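Local coordinates for agmatine ureohydrolase (Thermoplasma volcanium GSS1, PDB 3PZL), which probably hydrolyses agmatine to putrescine and urea, as a manganese-dependent member of the arginase family with two metal ions per subunit, at residues 32-46 and 109-123. Sequence-based numbering, arbitrary orientation.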
ATOM      1  N   TYR B  32     -23.570  14.792  26.641  1.00 65.39           N
ATOM      2  CA  TYR B  32     -24.739  13.983  26.351  1.00 65.93           C
ATOM      3  C   TYR B  32     -26.055  14.683  26.662  1.00 67.09           C
ATOM      4  O   TYR B  32     -26.958  14.725  25.829  1.00 66.75           O
ATOM      5  CB  TYR B  32     -24.695  12.668  27.112  1.00 66.15           C
ATOM      6  CG  TYR B  32     -25.960  11.828  26.942  1.00 66.37           C
ATOM      7  CD1 TYR B  32     -26.261  11.215  25.716  1.00 64.92           C
ATOM      8  CD2 TYR B  32     -26.854  11.656  27.997  1.00 65.31           C
ATOM      9  CE1 TYR B  32     -27.405  10.446  25.560  1.00 64.15           C
ATOM     10  CE2 TYR B  32     -28.003  10.889  27.849  1.00 64.80           C
ATOM     11  CZ  TYR B  32     -28.274  10.288  26.631  1.00 64.64           C
ATOM     12  OH  TYR B  32     -29.412   9.526  26.470  1.00 63.42           O
ATOM     13  N   GLU B  33     -26.149  15.231  27.862  1.00 68.78           N
ATOM     14  CA  GLU B  33     -27.375  15.854  28.348  1.00 70.66           C
ATOM     15  C   GLU B  33     -27.925  16.957  27.440  1.00 70.18           C
ATOM     16  O   GLU B  33     -29.133  17.049  27.229  1.00 70.24           O
ATOM     17  CB  GLU B  33     -27.141  16.384  29.749  1.00 71.81           C
ATOM     18  CG  GLU B  33     -26.144  15.515  30.522  1.00 75.97           C
ATOM     19  CD  GLU B  33     -26.149  15.865  31.979  1.00 87.04           C
ATOM     20  OE1 GLU B  33     -25.920  17.064  32.313  1.00 87.61           O
ATOM     21  OE2 GLU B  33     -26.404  14.941  32.798  1.00 91.27           O
ATOM     22  N   GLU B  34     -27.032  17.774  26.895  1.00 70.05           N
ATOM     23  CA  GLU B  34     -27.399  18.853  26.007  1.00 69.94           C
ATOM     24  C   GLU B  34     -27.367  18.428  24.535  1.00 68.20           C
ATOM     25  O   GLU B  34     -27.425  19.276  23.649  1.00 68.74           O
ATOM     26  CB  GLU B  34     -26.421  20.007  26.190  1.00 70.94           C
ATOM     27  CG  GLU B  34     -26.092  20.357  27.637  1.00 77.14           C
ATOM     28  CD  GLU B  34     -25.342  21.690  27.745  1.00 86.01           C
ATOM     29  OE1 GLU B  34     -24.598  22.014  26.773  1.00 84.25           O
ATOM     30  OE2 GLU B  34     -25.506  22.412  28.787  1.00 87.51           O
ATOM     31  N   ALA B  35     -27.281  17.133  24.249  1.00 66.30           N
ATOM     32  CA  ALA B  35     -27.160  16.707  22.856  1.00 63.94           C
ATOM     33  C   ALA B  35     -28.454  16.182  22.254  1.00 62.79           C
ATOM     34  O   ALA B  35     -29.213  15.487  22.941  1.00 62.72           O
ATOM     35  CB  ALA B  35     -26.082  15.666  22.744  1.00 63.75           C
ATOM     36  N   LYS B  36     -28.696  16.501  20.978  1.00 61.04           N
ATOM     37  CA  LYS B  36     -29.851  15.949  20.230  1.00 60.57           C
ATOM     38  C   LYS B  36     -29.398  14.698  19.530  1.00 59.21           C
ATOM     39  O   LYS B  36     -30.125  13.698  19.459  1.00 58.88           O
ATOM     40  CB  LYS B  36     -30.400  16.909  19.158  1.00 60.85           C
ATOM     41  CG  LYS B  36     -30.904  18.294  19.629  1.00 63.30           C
ATOM     42  CD  LYS B  36     -31.625  19.001  18.494  1.00 65.73           C
ATOM     43  CE  LYS B  36     -31.663  20.526  18.661  1.00 69.24           C
ATOM     44  NZ  LYS B  36     -32.111  21.178  17.369  1.00 67.45           N
ATOM     45  N   TYR B  37     -28.184  14.776  18.995  1.00 58.09           N
ATOM     46  CA  TYR B  37     -27.581  13.664  18.250  1.00 57.09           C
ATOM     47  C   TYR B  37     -26.370  13.088  19.006  1.00 56.20           C
ATOM     48  O   TYR B  37     -25.412  13.785  19.324  1.00 56.06           O
ATOM     49  CB  TYR B  37     -27.187  14.102  16.832  1.00 56.21           C
ATOM     50  CG  TYR B  37     -28.316  14.671  16.009  1.00 56.53           C
ATOM     51  CD1 TYR B  37     -29.183  13.826  15.308  1.00 57.56           C
ATOM     52  CD2 TYR B  37     -28.512  16.042  15.911  1.00 54.95           C
ATOM     53  CE1 TYR B  37     -30.216  14.340  14.531  1.00 56.28           C
ATOM     54  CE2 TYR B  37     -29.544  16.567  15.137  1.00 54.28           C
ATOM     55  CZ  TYR B  37     -30.388  15.708  14.453  1.00 55.61           C
ATOM     56  OH  TYR B  37     -31.427  16.190  13.684  1.00 56.89           O
ATOM     57  N   VAL B  38     -26.434  11.805  19.300  1.00 55.08           N
ATOM     58  CA  VAL B  38     -25.421  11.190  20.094  1.00 53.71           C
ATOM     59  C   VAL B  38     -24.729  10.113  19.268  1.00 52.79           C
ATOM     60  O   VAL B  38     -25.304   9.065  18.938  1.00 51.69           O
ATOM     61  CB  VAL B  38     -26.035  10.616  21.363  1.00 54.31           C
ATOM     62  CG1 VAL B  38     -24.963  10.034  22.244  1.00 54.55           C
ATOM     63  CG2 VAL B  38     -26.770  11.700  22.091  1.00 54.22           C
ATOM     64  N   VAL B  39     -23.483  10.412  18.928  1.00 52.09           N
ATOM     65  CA  VAL B  39     -22.656   9.581  18.069  1.00 51.33           C
ATOM     66  C   VAL B  39     -21.785   8.727  18.956  1.00 51.59           C
ATOM     67  O   VAL B  39     -21.172   9.234  19.903  1.00 52.22           O
ATOM     68  CB  VAL B  39     -21.749  10.455  17.183  1.00 50.80           C
ATOM     69  CG1 VAL B  39     -20.621   9.642  16.594  1.00 50.76           C
ATOM     70  CG2 VAL B  39     -22.567  11.136  16.111  1.00 48.91           C
ATOM     71  N   PHE B  40     -21.737   7.433  18.653  1.00 50.98           N
ATOM     72  CA  PHE B  40     -20.938   6.505  19.421  1.00 51.21           C
ATOM     73  C   PHE B  40     -20.447   5.337  18.581  1.00 50.77           C
ATOM     74  O   PHE B  40     -21.115   4.891  17.659  1.00 49.69           O
ATOM     75  CB  PHE B  40     -21.693   6.017  20.676  1.00 52.40           C
ATOM     76  CG  PHE B  40     -22.971   5.285  20.382  1.00 52.11           C
ATOM     77  CD1 PHE B  40     -24.174   5.965  20.305  1.00 51.26           C
ATOM     78  CD2 PHE B  40     -22.965   3.908  20.185  1.00 51.15           C
ATOM     79  CE1 PHE B  40     -25.350   5.282  20.022  1.00 50.77           C
ATOM     80  CE2 PHE B  40     -24.128   3.233  19.917  1.00 50.41           C
ATOM     81  CZ  PHE B  40     -25.320   3.914  19.836  1.00 50.43           C
ATOM     82  N   GLY B  41     -19.260   4.857  18.924  1.00 50.87           N
ATOM     83  CA  GLY B  41     -18.651   3.775  18.209  1.00 50.36           C
ATOM     84  C   GLY B  41     -18.734   2.461  18.931  1.00 51.26           C
ATOM     85  O   GLY B  41     -18.687   2.399  20.159  1.00 51.53           O
ATOM     86  N   ILE B  42     -18.839   1.397  18.144  1.00 51.86           N
ATOM     87  CA  ILE B  42     -18.823   0.041  18.655  1.00 52.41           C
ATOM     88  C   ILE B  42     -17.844  -0.762  17.792  1.00 52.48           C
ATOM     89  O   ILE B  42     -18.162  -1.145  16.683  1.00 52.69           O
ATOM     90  CB  ILE B  42     -20.272  -0.505  18.661  1.00 52.99           C
ATOM     91  CG1 ILE B  42     -21.011   0.126  19.846  1.00 53.33           C
ATOM     92  CG2 ILE B  42     -20.331  -2.041  18.718  1.00 52.69           C
ATOM     93  CD1 ILE B  42     -22.464   0.076  19.735  1.00 55.87           C
ATOM     94  N   PRO B  43     -16.625  -0.985  18.288  1.00 52.80           N
ATOM     95  CA  PRO B  43     -15.582  -1.614  17.498  1.00 52.62           C
ATOM     96  C   PRO B  43     -15.639  -3.131  17.547  1.00 53.23           C
ATOM     97  O   PRO B  43     -14.792  -3.769  18.179  1.00 53.77           O
ATOM     98  CB  PRO B  43     -14.292  -1.104  18.155  1.00 52.16           C
ATOM     99  CG  PRO B  43     -14.699  -0.510  19.457  1.00 52.49           C
ATOM    100  CD  PRO B  43     -16.157  -0.654  19.639  1.00 53.33           C
ATOM    101  N   PHE B  44     -16.628  -3.714  16.894  1.00 53.93           N
ATOM    102  CA  PHE B  44     -16.808  -5.159  16.975  1.00 54.98           C
ATOM    103  C   PHE B  44     -16.821  -5.801  15.601  1.00 55.71           C
ATOM    104  O   PHE B  44     -17.402  -5.286  14.657  1.00 54.71           O
ATOM    105  CB  PHE B  44     -18.056  -5.542  17.762  1.00 54.61           C
ATOM    106  CG  PHE B  44     -18.356  -6.999  17.707  1.00 55.10           C
ATOM    107  CD1 PHE B  44     -17.753  -7.863  18.601  1.00 55.54           C
ATOM    108  CD2 PHE B  44     -19.236  -7.513  16.754  1.00 54.62           C
ATOM    109  CE1 PHE B  44     -18.023  -9.209  18.561  1.00 56.13           C
ATOM    110  CE2 PHE B  44     -19.504  -8.854  16.708  1.00 55.19           C
ATOM    111  CZ  PHE B  44     -18.898  -9.702  17.613  1.00 56.34           C
ATOM    112  N   ASP B  45     -16.229  -6.981  15.520  1.00 57.71           N
ATOM    113  CA  ASP B  45     -15.732  -7.469  14.250  1.00 58.57           C
ATOM    114  C   ASP B  45     -15.763  -8.972  14.175  1.00 58.78           C
ATOM    115  O   ASP B  45     -15.559  -9.541  13.100  1.00 58.64           O
ATOM    116  CB  ASP B  45     -14.262  -7.057  14.163  1.00 58.58           C
ATOM    117  CG  ASP B  45     -13.843  -6.814  12.790  1.00 61.90           C
ATOM    118  OD1 ASP B  45     -14.632  -7.240  11.899  1.00 66.18           O
ATOM    119  OD2 ASP B  45     -12.744  -6.213  12.591  1.00 63.64           O
ATOM    120  N   ASN B  46     -15.973  -9.604  15.326  1.00 59.29           N
ATOM    121  CA  ASN B  46     -15.615 -10.994  15.515  1.00 59.86           C
ATOM    122  C   ASN B  46     -16.647 -11.964  14.960  1.00 60.17           C
ATOM    123  O   ASN B  46     -16.983 -12.986  15.575  1.00 61.37           O
ATOM    124  CB  ASN B  46     -15.323 -11.277  16.996  1.00 60.89           C
ATOM    125  CG  ASN B  46     -14.304 -12.361  17.173  1.00 60.10           C
ATOM    126  OD1 ASN B  46     -13.301 -12.399  16.448  1.00 59.99           O
ATOM    127  ND2 ASN B  46     -14.560 -13.266  18.113  1.00 59.81           N
ATOM    128  N   ALA B 109     -31.915   3.630  26.022  1.00 63.18           N
ATOM    129  CA  ALA B 109     -31.587   4.772  26.876  1.00 62.77           C
ATOM    130  C   ALA B 109     -31.651   6.097  26.104  1.00 62.30           C
ATOM    131  O   ALA B 109     -32.380   7.013  26.497  1.00 62.24           O
ATOM    132  CB  ALA B 109     -30.235   4.574  27.520  1.00 62.04           C
ATOM    133  N   VAL B 110     -30.925   6.169  24.985  1.00 61.41           N
ATOM    134  CA  VAL B 110     -30.824   7.404  24.215  1.00 60.97           C
ATOM    135  C   VAL B 110     -32.169   7.799  23.591  1.00 61.70           C
ATOM    136  O   VAL B 110     -32.489   8.977  23.478  1.00 61.76           O
ATOM    137  CB  VAL B 110     -29.703   7.283  23.155  1.00 60.07           C
ATOM    138  CG1 VAL B 110     -29.642   8.493  22.227  1.00 57.50           C
ATOM    139  CG2 VAL B 110     -28.383   7.085  23.845  1.00 59.14           C
HETATM  140  N   MSE B 111     -32.964   6.813  23.205  1.00 62.76           N
HETATM  141  CA  MSE B 111     -34.285   7.097  22.691  1.00 64.21           C
HETATM  142  C   MSE B 111     -35.257   7.588  23.793  1.00 64.60           C
HETATM  143  O   MSE B 111     -35.950   8.586  23.597  1.00 64.66           O
HETATM  144  CB  MSE B 111     -34.809   5.901  21.903  1.00 64.91           C
HETATM  145  CG  MSE B 111     -33.966   5.621  20.647  1.00 69.77           C
HETATM  146 SE   MSE B 111     -34.675   4.316  19.319  1.00 85.67          SE
HETATM  147  CE  MSE B 111     -35.038   2.824  20.489  1.00 80.33           C
ATOM    148  N   SER B 112     -35.275   6.928  24.956  1.00 64.88           N
ATOM    149  CA  SER B 112     -36.021   7.445  26.134  1.00 65.11           C
ATOM    150  C   SER B 112     -35.855   8.950  26.373  1.00 64.53           C
ATOM    151  O   SER B 112     -36.795   9.621  26.786  1.00 65.63           O
ATOM    152  CB  SER B 112     -35.580   6.755  27.422  1.00 65.45           C
ATOM    153  OG  SER B 112     -35.498   5.366  27.277  1.00 66.47           O
ATOM    154  N   ASP B 113     -34.658   9.469  26.136  1.00 62.84           N
ATOM    155  CA  ASP B 113     -34.355  10.844  26.445  1.00 62.31           C
ATOM    156  C   ASP B 113     -34.646  11.726  25.268  1.00 60.87           C
ATOM    157  O   ASP B 113     -34.272  12.902  25.264  1.00 60.67           O
ATOM    158  CB  ASP B 113     -32.890  10.981  26.862  1.00 62.86           C
ATOM    159  CG  ASP B 113     -32.539  10.079  28.037  1.00 65.18           C
ATOM    160  OD1 ASP B 113     -33.488   9.607  28.734  1.00 69.30           O
ATOM    161  OD2 ASP B 113     -31.334   9.830  28.253  1.00 64.04           O
ATOM    162  N   GLY B 114     -35.309  11.147  24.269  1.00 59.68           N
ATOM    163  CA  GLY B 114     -35.692  11.853  23.045  1.00 58.50           C
ATOM    164  C   GLY B 114     -34.507  12.301  22.214  1.00 57.11           C
ATOM    165  O   GLY B 114     -34.588  13.265  21.454  1.00 56.14           O
ATOM    166  N   LYS B 115     -33.397  11.603  22.391  1.00 56.55           N
ATOM    167  CA  LYS B 115     -32.185  11.876  21.666  1.00 55.43           C
ATOM    168  C   LYS B 115     -32.149  10.963  20.465  1.00 54.62           C
ATOM    169  O   LYS B 115     -32.924  10.021  20.384  1.00 55.19           O
ATOM    170  CB  LYS B 115     -30.984  11.635  22.578  1.00 55.69           C
ATOM    171  CG  LYS B 115     -30.694  12.780  23.492  1.00 55.54           C
ATOM    172  CD  LYS B 115     -30.116  12.331  24.795  1.00 55.47           C
ATOM    173  CE  LYS B 115     -29.579  13.505  25.578  1.00 55.36           C
ATOM    174  NZ  LYS B 115     -30.434  14.719  25.472  1.00 56.67           N
ATOM    175  N   ILE B 116     -31.257  11.246  19.525  1.00 54.14           N
ATOM    176  CA  ILE B 116     -31.111  10.415  18.312  1.00 53.57           C
ATOM    177  C   ILE B 116     -29.751   9.723  18.208  1.00 52.99           C
ATOM    178  O   ILE B 116     -28.724  10.377  17.965  1.00 53.12           O
ATOM    179  CB  ILE B 116     -31.423  11.205  17.059  1.00 52.72           C
ATOM    180  CG1 ILE B 116     -32.912  11.467  17.029  1.00 55.00           C
ATOM    181  CG2 ILE B 116     -31.097  10.422  15.837  1.00 53.14           C
ATOM    182  CD1 ILE B 116     -33.300  12.507  16.084  1.00 57.11           C
ATOM    183  N   PRO B 117     -29.739   8.395  18.405  1.00 52.62           N
ATOM    184  CA  PRO B 117     -28.508   7.615  18.392  1.00 52.39           C
ATOM    185  C   PRO B 117     -27.922   7.457  16.983  1.00 51.45           C
ATOM    186  O   PRO B 117     -28.634   7.052  16.076  1.00 51.06           O
ATOM    187  CB  PRO B 117     -28.952   6.252  18.960  1.00 52.56           C
ATOM    188  CG  PRO B 117     -30.395   6.179  18.686  1.00 52.77           C
ATOM    189  CD  PRO B 117     -30.898   7.585  18.829  1.00 52.94           C
ATOM    190  N   ILE B 118     -26.641   7.786  16.818  1.00 50.86           N
ATOM    191  CA  ILE B 118     -25.940   7.522  15.566  1.00 50.06           C
ATOM    192  C   ILE B 118     -24.832   6.531  15.849  1.00 50.61           C
ATOM    193  O   ILE B 118     -23.783   6.893  16.398  1.00 51.67           O
ATOM    194  CB  ILE B 118     -25.354   8.794  14.955  1.00 49.40           C
ATOM    195  CG1 ILE B 118     -26.470   9.818  14.718  1.00 49.07           C
ATOM    196  CG2 ILE B 118     -24.610   8.468  13.658  1.00 47.38           C
ATOM    197  CD1 ILE B 118     -25.955  11.113  14.231  1.00 47.81           C
HETATM  198  N   MSE B 119     -25.049   5.279  15.476  1.00 50.01           N
HETATM  199  CA  MSE B 119     -24.114   4.260  15.831  1.00 50.39           C
HETATM  200  C   MSE B 119     -23.113   3.960  14.719  1.00 50.23           C
HETATM  201  O   MSE B 119     -23.452   3.463  13.668  1.00 49.57           O
HETATM  202  CB  MSE B 119     -24.841   3.022  16.263  1.00 50.64           C
HETATM  203  CG  MSE B 119     -23.944   1.894  16.570  1.00 54.87           C
HETATM  204 SE   MSE B 119     -25.013   0.404  17.204  1.00 70.81          SE
HETATM  205  CE  MSE B 119     -26.190   0.124  15.650  1.00 61.81           C
ATOM    206  N   LEU B 120     -21.859   4.304  14.976  1.00 50.31           N
ATOM    207  CA  LEU B 120     -20.781   3.934  14.102  1.00 50.13           C
ATOM    208  C   LEU B 120     -20.284   2.578  14.548  1.00 50.59           C
ATOM    209  O   LEU B 120     -19.907   2.385  15.728  1.00 51.77           O
ATOM    210  CB  LEU B 120     -19.629   4.943  14.202  1.00 49.66           C
ATOM    211  CG  LEU B 120     -19.981   6.381  13.896  1.00 49.36           C
ATOM    212  CD1 LEU B 120     -18.696   7.205  13.781  1.00 47.43           C
ATOM    213  CD2 LEU B 120     -20.807   6.407  12.601  1.00 47.47           C
ATOM    214  N   GLY B 121     -20.239   1.645  13.611  1.00 49.42           N
ATOM    215  CA  GLY B 121     -19.833   0.338  13.978  1.00 49.49           C
ATOM    216  C   GLY B 121     -18.691  -0.216  13.186  1.00 49.02           C
ATOM    217  O   GLY B 121     -18.034   0.492  12.440  1.00 47.76           O
ATOM    218  N   GLY B 122     -18.438  -1.490  13.458  1.00 49.45           N
ATOM    219  CA  GLY B 122     -17.750  -2.358  12.571  1.00 50.98           C
ATOM    220  C   GLY B 122     -18.863  -3.138  11.885  1.00 52.00           C
ATOM    221  O   GLY B 122     -19.542  -2.593  10.979  1.00 52.01           O
ATOM    222  N   GLU B 123     -19.069  -4.385  12.323  1.00 52.34           N
ATOM    223  CA  GLU B 123     -20.023  -5.311  11.678  1.00 53.50           C
ATOM    224  C   GLU B 123     -21.451  -4.833  11.703  1.00 53.61           C
ATOM    225  O   GLU B 123     -21.783  -3.877  12.410  1.00 53.83           O
ATOM    226  CB  GLU B 123     -20.044  -6.656  12.365  1.00 54.45           C
ATOM    227  CG  GLU B 123     -18.843  -7.452  12.196  1.00 55.82           C
ATOM    228  CD  GLU B 123     -18.978  -8.776  12.858  1.00 59.29           C
ATOM    229  OE1 GLU B 123     -19.978  -9.001  13.585  1.00 57.83           O
ATOM    230  OE2 GLU B 123     -18.069  -9.597  12.644  1.00 63.17           O
TER
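Strands 37-42 and 116-121 pair in parallel inside the eight-stranded parallel sheet of the arginase-family alpha/beta fold, strand 84-90 flanking the first and helix 96-112 leading into the second. Val-38, Phe-40, Ile-118 and Leu-120 each give their N-H and offer their C=O to the partner strand; Ile-118 N to Val-38 O (2.8 Å) is almost straight at 178°. Ile-118 lies against Val-39 on the face covered by helix 281-303. On the other face, Phe-40 has CG between its backbone N and carbonyl carbon (chi1 61°), which lays the ring over Met-119 CA, with Pro-117 CB at its edge and Met-119 CG 3.6 Å from Phe-40 CE2. Where the strands begin, Lys-115 runs across the Tyr-32 ring, CE 3.7 Å from its centroid, and its NZ reaches Ala-35 O (2.9 Å) in the carbonyl plane and, from above the carbonyl plane, Glu-33 O. Tyr-32 OH donates to Asp-113 OD2 (2.6 Å), just past the helix end. With alanine in place of Tyr-32, that carboxylate would probably lose its hydroxyl partner and the lysine methylenes the ring they lie on. Toward the manganese site, Glu-123, next to metal-binding His-124, is hydrogen-bonded through OE2 to Ser-48 OG and through OE1 to Ser-125 OG, while its N bonds Phe-44 O at 3.0 Å.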